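Side-chain contacts in myosin regulatory light chain (Physarum polycephalum, PDB 2BL0), which binds calcium through an EF-hand and serves as a light chain of the motor protein myosin: residues 22-25 and 26-29; 86-89 and 90-94; 99-102 and 103-107. One frame throughout, in Å; residues are numbered along the deposited sequence. Where two conformers were deposited one is given.

Interaction 1. Residues 22-25 and 26-29; sequences VSIE and ELGS
Ile-24 and Leu-27 meet through methyl groups where the first EF-hand's loop turns into helix 27-33, with Ile-24 CD1 4.1 Å from Leu-27 CD2. The turn of the backbone brings Leu-27 CB near Ile-24 O, and CG anti to the backbone N (chi1 -180°) directs the leucine's end to the isoleucine. This apolar side is closed by Leu-50 of helix 40-50, which touches both residues, so branched hydrocarbons suit it. Val-22 adds to the buried part by laying CG1 across Glu-26 CB at about a right angle, 3.9 Å away, and it also packs on Phe-11 and Phe-14.

The other side is polar and open to water. Ser-23 forms an ST turn, its OG accepting from Glu-25 N at 3.1 Å, while its carbonyl takes Glu-26 N at 3.0 Å, the donor standing well above the carbonyl plane. Leu-27 N bonds in the same manner to Ile-24 O. Two waters continue the ladder: one donates to Ile-24 O and accepts from Gly-28 N, the other donates to Glu-25 O at 2.7 Å and accepts from Ser-29 N. Glu-25 bends outward, with a weak, long ion pair to Lys-47.

Glu-26 is a predicted calcium ligand but is not among the residues holding the ion here; the two backbone bonds and the Val-22 contact imply a fixed starting point for its CB.

Interaction 2. Residues 86-89 and 90-94; sequences DKEG and NGTIQ
Asp-86 opens the loop of the EF-hand of helices 75-85 and 95-104 by gripping Gly-91, whose N donates to OD2 at 3.0 Å, on the syn side of the carboxylate and 24° out of its plane. CG lies anti to the backbone N (chi1 -178°), which carries the carboxylate inward beneath the turn. Its OD1 takes Gly-89 N at 2.9 Å, from above the plane, in an Asx motif, and Glu-88 N more weakly; Tyr-131 OH also bonds to OD2.

Glu-88 bends at chi2 (84°), bringing its carboxylate in toward Thr-92, with OE1 3.8 Å from OG1 and the two side chains at about a right angle. Waters bridge the two segments. One accepts from Asn-90 N and Thr-92 N and meets both Asp-86 OD1, at 2.7 Å, and Glu-88 OE1. A second accepts from Lys-87 N and meets Glu-88 OE1 and Thr-92 O; a third, between Thr-92 OG1 and Gln-94 OE1, reaches Glu-88 OE1 only weakly. Glu-88 CB lies 3.6 Å from Asn-90 ND2.

Gly-89 and Gly-91 both have positive phi, favourable to glycine.

Asp-86, Asn-90 and Thr-92 are inferred calcium ligands; here backbone N-H groups, Tyr-131 OH and water satisfy the aspartate. A metal would probably displace the water at Asp-86 OD1 and Glu-88 OE1, while the Gly-91 bond could persist.

Interaction 3. Residues 99-102 and 103-107; sequences RQLL and LNLGD
At the C-terminal end of helix 95-104, which pairs with helix 75-85 in an EF-hand, Asn-104 doubles back on Gln-100, one turn earlier. Gln-100 O accepts twice. Asn-104 N donates at 2.9 Å, tilted from the carbonyl plane, and Asn-104 ND2 donates at 3.0 Å within that plane, on a lone pair. Asn-104 holds CG beside its own backbone N (chi1 -59°), which brings the short amide back beside the carbonyl; a side chain of this length can reach it without straightening.

Leu-103 N bonds to Arg-99 O, and the leucine lies along that same carbonyl, with CG and CB each 3.3 Å from the oxygen and CD1 close behind. The side chain also touches Val-114 of helix 111-118, as does that of Leu-102. An alanine here would remove CG and both methyls, and would probably leave Arg-99 O less shielded and Val-114 without part of its cover. Arg-99 sends its guanidinium away to Glu-95 and Glu-115.

On another side Leu-101 CD2 meets Leu-105 CD2 at 4.1 Å, while Leu-105 N makes the last turn's bond to Leu-101 O. Both leucines also touch a chain of another protein. The chain leaves helical geometry at Leu-105, and Gly-106 follows with a positive phi that favours glycine.

The paired donors on Gln-100 O imply a helix end fastened by a side chain as well as by its backbone.

In the fold
The three contacts follow one another along the chain but none touches another. Interaction 1 flanks the loop where Asp-15, Asp-17, Asp-19 and Lys-21 hold the bound calcium; the Val-22 side chain comes within about 5 Å of the ion. Interaction 2 occupies the corresponding loop of another EF-hand on the opposite side of the chain's centre, their centres about 37 Å apart. Interaction 3 ends the helix that follows that loop: its nearest atoms come within about 5 Å of interaction 2, although the centres are about 18 Å apart. Interaction 3, about 23 Å from interaction 1 between centres, has the more extensive contact with a chain of another protein; no other chain touches interaction 2.

Interaction 1. Residues 22-25 and 26-29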
loop_
_atom_site.group_PDB
_atom_site.type_symbol
_atom_site.label_atom_id
_atom_site.label_comp_id
_atom_site.label_asym_id
_atom_site.label_seq_id
_atom_site.Cartn_x
_atom_site.Cartn_y
_atom_site.Cartn_z
ATOM N N VAL B 22 8.211 1.595 17.497
ATOM C CA VAL B 22 8.185 0.195 17.093
ATOM C C VAL B 22 9.154 -0.540 18.004
ATOM O O VAL B 22 10.216 -0.013 18.325
ATOM C CB VAL B 22 8.550 0.031 15.592
ATOM C CG1 VAL B 22 8.785 -1.398 15.254
ATOM C CG2 VAL B 22 7.443 0.621 14.705
ATOM N N SER B 23 8.762 -1.725 18.467
ATOM C CA SER B 23 9.588 -2.525 19.370
ATOM C C SER B 23 10.927 -2.795 18.734
ATOM O O SER B 23 11.000 -3.033 17.542
ATOM C CB SER B 23 8.928 -3.876 19.665
ATOM O OG SER B 23 9.835 -4.733 20.354
ATOM N N ILE B 24 11.981 -2.763 19.545
ATOM C CA ILE B 24 13.323 -3.102 19.083
ATOM C C ILE B 24 13.409 -4.526 18.547
ATOM O O ILE B 24 14.265 -4.813 17.707
ATOM C CB ILE B 24 14.356 -2.887 20.235
ATOM C CG1 ILE B 24 15.782 -2.841 19.670
ATOM C CG2 ILE B 24 14.240 -3.988 21.291
ATOM C CD1 ILE B 24 16.123 -1.554 18.950
ATOM N N GLU B 25 12.525 -5.416 19.019
ATOM C CA GLU B 25 12.490 -6.796 18.544
ATOM C C GLU B 25 12.040 -6.923 17.105
ATOM O O GLU B 25 12.229 -7.975 16.483
ATOM C CB GLU B 25 11.587 -7.656 19.420
ATOM C CG GLU B 25 11.998 -7.702 20.886
ATOM C CD GLU B 25 13.414 -8.212 21.109
ATOM O OE1 GLU B 25 14.022 -7.832 22.149
ATOM O OE2 GLU B 25 13.929 -9.002 20.281
ATOM N N GLU B 26 11.443 -5.856 16.578
ATOM C CA GLU B 26 11.073 -5.810 15.179
ATOM C C GLU B 26 12.021 -5.038 14.262
ATOM O O GLU B 26 11.762 -4.941 13.077
ATOM C CB GLU B 26 9.684 -5.192 15.045
ATOM C CG GLU B 26 8.590 -5.918 15.809
ATOM C CD GLU B 26 8.217 -7.244 15.184
ATOM O OE1 GLU B 26 8.569 -7.469 14.012
ATOM O OE2 GLU B 26 7.556 -8.061 15.872
ATOM N N LEU B 27 13.115 -4.500 14.782
ATOM C CA LEU B 27 14.037 -3.731 13.959
ATOM C C LEU B 27 14.595 -4.572 12.826
ATOM O O LEU B 27 14.619 -4.134 11.704
ATOM C CB LEU B 27 15.178 -3.156 14.820
ATOM C CG LEU B 27 16.239 -2.310 14.090
ATOM C CD1 LEU B 27 15.645 -1.112 13.349
ATOM C CD2 LEU B 27 17.305 -1.847 15.063
ATOM N N GLY B 28 15.042 -5.789 13.119
ATOM C CA GLY B 28 15.541 -6.664 12.080
ATOM C C GLY B 28 14.524 -6.876 10.971
ATOM O O GLY B 28 14.842 -6.717 9.793
ATOM N N SER B 29 13.297 -7.220 11.351
ATOM C CA SER B 29 12.207 -7.458 10.397
ATOM C C SER B 29 11.932 -6.253 9.514
ATOM O O SER B 29 11.748 -6.382 8.314
ATOM C CB SER B 29 10.931 -7.859 11.143
ATOM O OG SER B 29 11.137 -9.114 11.760
HETATM O O HOH W 1 15.408 -6.709 15.944
HETATM O O HOH W 2 13.161 -8.519 14.004
#

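Interaction 2. Residues 86-89 and 90-94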
loop_
_atom_site.group_PDB
_atom_site.type_symbol
_atom_site.label_atom_id
_atom_site.label_comp_id
_atom_site.label_asym_id
_atom_site.label_seq_id
_atom_site.Cartn_x
_atom_site.Cartn_y
_atom_site.Cartn_z
ATOM N N ASP B 86 29.230 -28.412 -1.755
ATOM C CA ASP B 86 28.834 -29.169 -2.943
ATOM C C ASP B 86 29.738 -30.394 -3.142
ATOM O O ASP B 86 30.838 -30.270 -3.677
ATOM C CB ASP B 86 28.883 -28.230 -4.161
ATOM C CG ASP B 86 28.443 -28.891 -5.442
ATOM O OD1 ASP B 86 28.269 -30.134 -5.464
ATOM O OD2 ASP B 86 28.270 -28.229 -6.498
ATOM N N LYS B 87 29.260 -31.566 -2.719
ATOM C CA LYS B 87 30.049 -32.805 -2.760
ATOM C C LYS B 87 30.308 -33.371 -4.153
ATOM O O LYS B 87 31.359 -33.972 -4.399
ATOM C CB LYS B 87 29.378 -33.915 -1.920
ATOM C CG LYS B 87 28.902 -33.532 -0.532
ATOM C CD LYS B 87 28.421 -34.794 0.217
ATOM C CE LYS B 87 28.088 -34.523 1.674
ATOM N NZ LYS B 87 28.023 -35.801 2.457
ATOM N N GLU B 88 29.356 -33.195 -5.065
ATOM C CA GLU B 88 29.400 -33.850 -6.372
ATOM C C GLU B 88 29.960 -32.958 -7.484
ATOM O O GLU B 88 30.302 -33.440 -8.579
ATOM C CB GLU B 88 27.998 -34.335 -6.759
ATOM C CG GLU B 88 27.316 -35.211 -5.717
ATOM C CD GLU B 88 26.596 -34.435 -4.621
ATOM O OE1 GLU B 88 26.296 -33.216 -4.782
ATOM O OE2 GLU B 88 26.319 -35.055 -3.570
ATOM N N GLY B 89 30.060 -31.659 -7.204
ATOM C CA GLY B 89 30.444 -30.683 -8.214
ATOM C C GLY B 89 29.407 -30.477 -9.309
ATOM O O GLY B 89 29.757 -30.053 -10.415
ATOM N N ASN B 90 28.131 -30.727 -8.993
ATOM C CA ASN B 90 27.051 -30.618 -9.977
ATOM C C ASN B 90 26.086 -29.463 -9.723
ATOM O O ASN B 90 25.068 -29.387 -10.390
ATOM C CB ASN B 90 26.240 -31.916 -10.062
ATOM C CG ASN B 90 27.019 -33.065 -10.657
ATOM O OD1 ASN B 90 27.834 -32.881 -11.556
ATOM N ND2 ASN B 90 26.759 -34.274 -10.160
ATOM N N GLY B 91 26.424 -28.575 -8.789
ATOM C CA GLY B 91 25.627 -27.399 -8.492
ATOM C C GLY B 91 24.446 -27.683 -7.584
ATOM O O GLY B 91 23.522 -26.868 -7.516
ATOM N N THR B 92 24.442 -28.841 -6.928
ATOM C CA THR B 92 23.331 -29.213 -6.052
ATOM C C THR B 92 23.792 -29.454 -4.618
ATOM O O THR B 92 24.981 -29.675 -4.342
ATOM C CB THR B 92 22.541 -30.458 -6.579
ATOM O OG1 THR B 92 23.340 -31.646 -6.485
ATOM C CG2 THR B 92 22.197 -30.327 -8.055
ATOM N N ILE B 93 22.829 -29.362 -3.718
ATOM C CA ILE B 93 22.948 -29.802 -2.347
ATOM C C ILE B 93 21.646 -30.559 -2.026
ATOM O O ILE B 93 20.602 -30.296 -2.623
ATOM C CB ILE B 93 23.163 -28.573 -1.433
ATOM C CG1 ILE B 93 23.670 -29.005 -0.050
ATOM C CG2 ILE B 93 21.923 -27.675 -1.407
ATOM C CD1 ILE B 93 22.997 -28.393 1.091
ATOM N N GLN B 94 21.715 -31.529 -1.134
ATOM C CA GLN B 94 20.495 -32.216 -0.711
ATOM C C GLN B 94 19.647 -31.271 0.137
ATOM O O GLN B 94 20.155 -30.622 1.053
ATOM C CB GLN B 94 20.860 -33.492 0.038
ATOM C CG GLN B 94 21.567 -34.523 -0.850
ATOM C CD GLN B 94 20.723 -34.959 -2.037
ATOM O OE1 GLN B 94 21.009 -34.579 -3.184
ATOM N NE2 GLN B 94 19.684 -35.783 -1.771
HETATM O O HOH W 3 26.220 -31.222 -6.890
HETATM O O HOH W 4 26.178 -31.480 -2.456
HETATM O O HOH W 5 23.043 -32.974 -3.977
#

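Interaction 3. Residues 99-102 and 103-107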
loop_
_atom_site.group_PDB
_atom_site.type_symbol
_atom_site.label_atom_id
_atom_site.label_comp_id
_atom_site.label_asym_id
_atom_site.label_seq_id
_atom_site.Cartn_x
_atom_site.Cartn_y
_atom_site.Cartn_z
ATOM N N ARG B 99 18.273 -27.949 5.069
ATOM C CA ARG B 99 17.380 -27.752 6.213
ATOM C C ARG B 99 18.145 -27.840 7.536
ATOM O O ARG B 99 17.968 -26.999 8.427
ATOM C CB ARG B 99 16.227 -28.767 6.201
ATOM C CG ARG B 99 15.143 -28.509 5.144
ATOM C CD ARG B 99 14.199 -29.708 4.973
ATOM N NE ARG B 99 12.982 -29.460 4.184
ATOM C CZ ARG B 99 11.909 -28.829 4.638
ATOM N NH1 ARG B 99 11.881 -28.351 5.879
ATOM N NH2 ARG B 99 10.841 -28.669 3.854
ATOM N N GLN B 100 19.026 -28.835 7.644
ATOM C CA GLN B 100 19.779 -29.075 8.875
ATOM C C GLN B 100 20.702 -27.910 9.210
ATOM O O GLN B 100 20.825 -27.526 10.371
ATOM C CB GLN B 100 20.621 -30.346 8.766
ATOM C CG GLN B 100 19.896 -31.589 9.215
ATOM C CD GLN B 100 20.481 -32.844 8.605
ATOM O OE1 GLN B 100 20.606 -32.940 7.377
ATOM N NE2 GLN B 100 20.846 -33.809 9.450
ATOM N N LEU B 101 21.339 -27.356 8.190
ATOM C CA LEU B 101 22.316 -26.294 8.398
ATOM C C LEU B 101 21.608 -25.029 8.851
ATOM O O LEU B 101 22.004 -24.437 9.857
ATOM C CB LEU B 101 23.117 -26.052 7.125
ATOM C CG LEU B 101 24.013 -27.235 6.721
ATOM C CD1 LEU B 101 24.738 -26.909 5.429
ATOM C CD2 LEU B 101 25.003 -27.621 7.836
ATOM N N LEU B 102 20.564 -24.651 8.110
ATOM C CA LEU B 102 19.693 -23.519 8.441
ATOM C C LEU B 102 19.132 -23.586 9.864
ATOM O O LEU B 102 19.038 -22.565 10.542
ATOM C CB LEU B 102 18.519 -23.451 7.461
ATOM C CG LEU B 102 18.827 -23.053 6.015
ATOM C CD1 LEU B 102 17.561 -23.075 5.184
ATOM C CD2 LEU B 102 19.504 -21.675 5.963
ATOM N N LEU B 103 18.768 -24.788 10.307
ATOM C CA LEU B 103 18.064 -24.965 11.578
ATOM C C LEU B 103 18.959 -25.187 12.787
ATOM O O LEU B 103 18.589 -24.806 13.890
ATOM C CB LEU B 103 17.106 -26.157 11.496
ATOM C CG LEU B 103 15.817 -25.914 10.733
ATOM C CD1 LEU B 103 15.175 -27.246 10.364
ATOM C CD2 LEU B 103 14.862 -25.066 11.573
ATOM N N ASN B 104 20.106 -25.837 12.596
ATOM C CA ASN B 104 20.889 -26.327 13.728
ATOM C C ASN B 104 22.232 -25.653 13.959
ATOM O O ASN B 104 22.846 -25.841 15.021
ATOM C CB ASN B 104 21.044 -27.841 13.608
ATOM C CG ASN B 104 19.697 -28.538 13.576
ATOM O OD1 ASN B 104 18.980 -28.544 14.568
ATOM N ND2 ASN B 104 19.319 -29.055 12.423
ATOM N N LEU B 105 22.683 -24.863 12.990
ATOM C CA LEU B 105 23.977 -24.206 13.079
ATOM C C LEU B 105 23.830 -22.708 12.875
ATOM O O LEU B 105 22.804 -22.225 12.384
ATOM C CB LEU B 105 24.949 -24.763 12.029
ATOM C CG LEU B 105 25.553 -26.156 12.267
ATOM C CD1 LEU B 105 26.002 -26.357 13.730
ATOM C CD2 LEU B 105 24.595 -27.252 11.850
ATOM N N GLY B 106 24.877 -21.995 13.268
ATOM C CA GLY B 106 24.977 -20.570 13.030
ATOM C C GLY B 106 23.823 -19.793 13.626
ATOM O O GLY B 106 23.363 -20.086 14.747
ATOM N N ASP B 107 23.352 -18.820 12.851
ATOM C CA ASP B 107 22.230 -17.954 13.217
ATOM C C ASP B 107 20.932 -18.656 12.849
ATOM O O ASP B 107 20.207 -18.243 11.943
ATOM C CB ASP B 107 22.356 -16.622 12.476
ATOM C CG ASP B 107 23.567 -15.819 12.916
ATOM O OD1 ASP B 107 24.147 -16.124 13.991
ATOM O OD2 ASP B 107 23.987 -14.841 12.262
#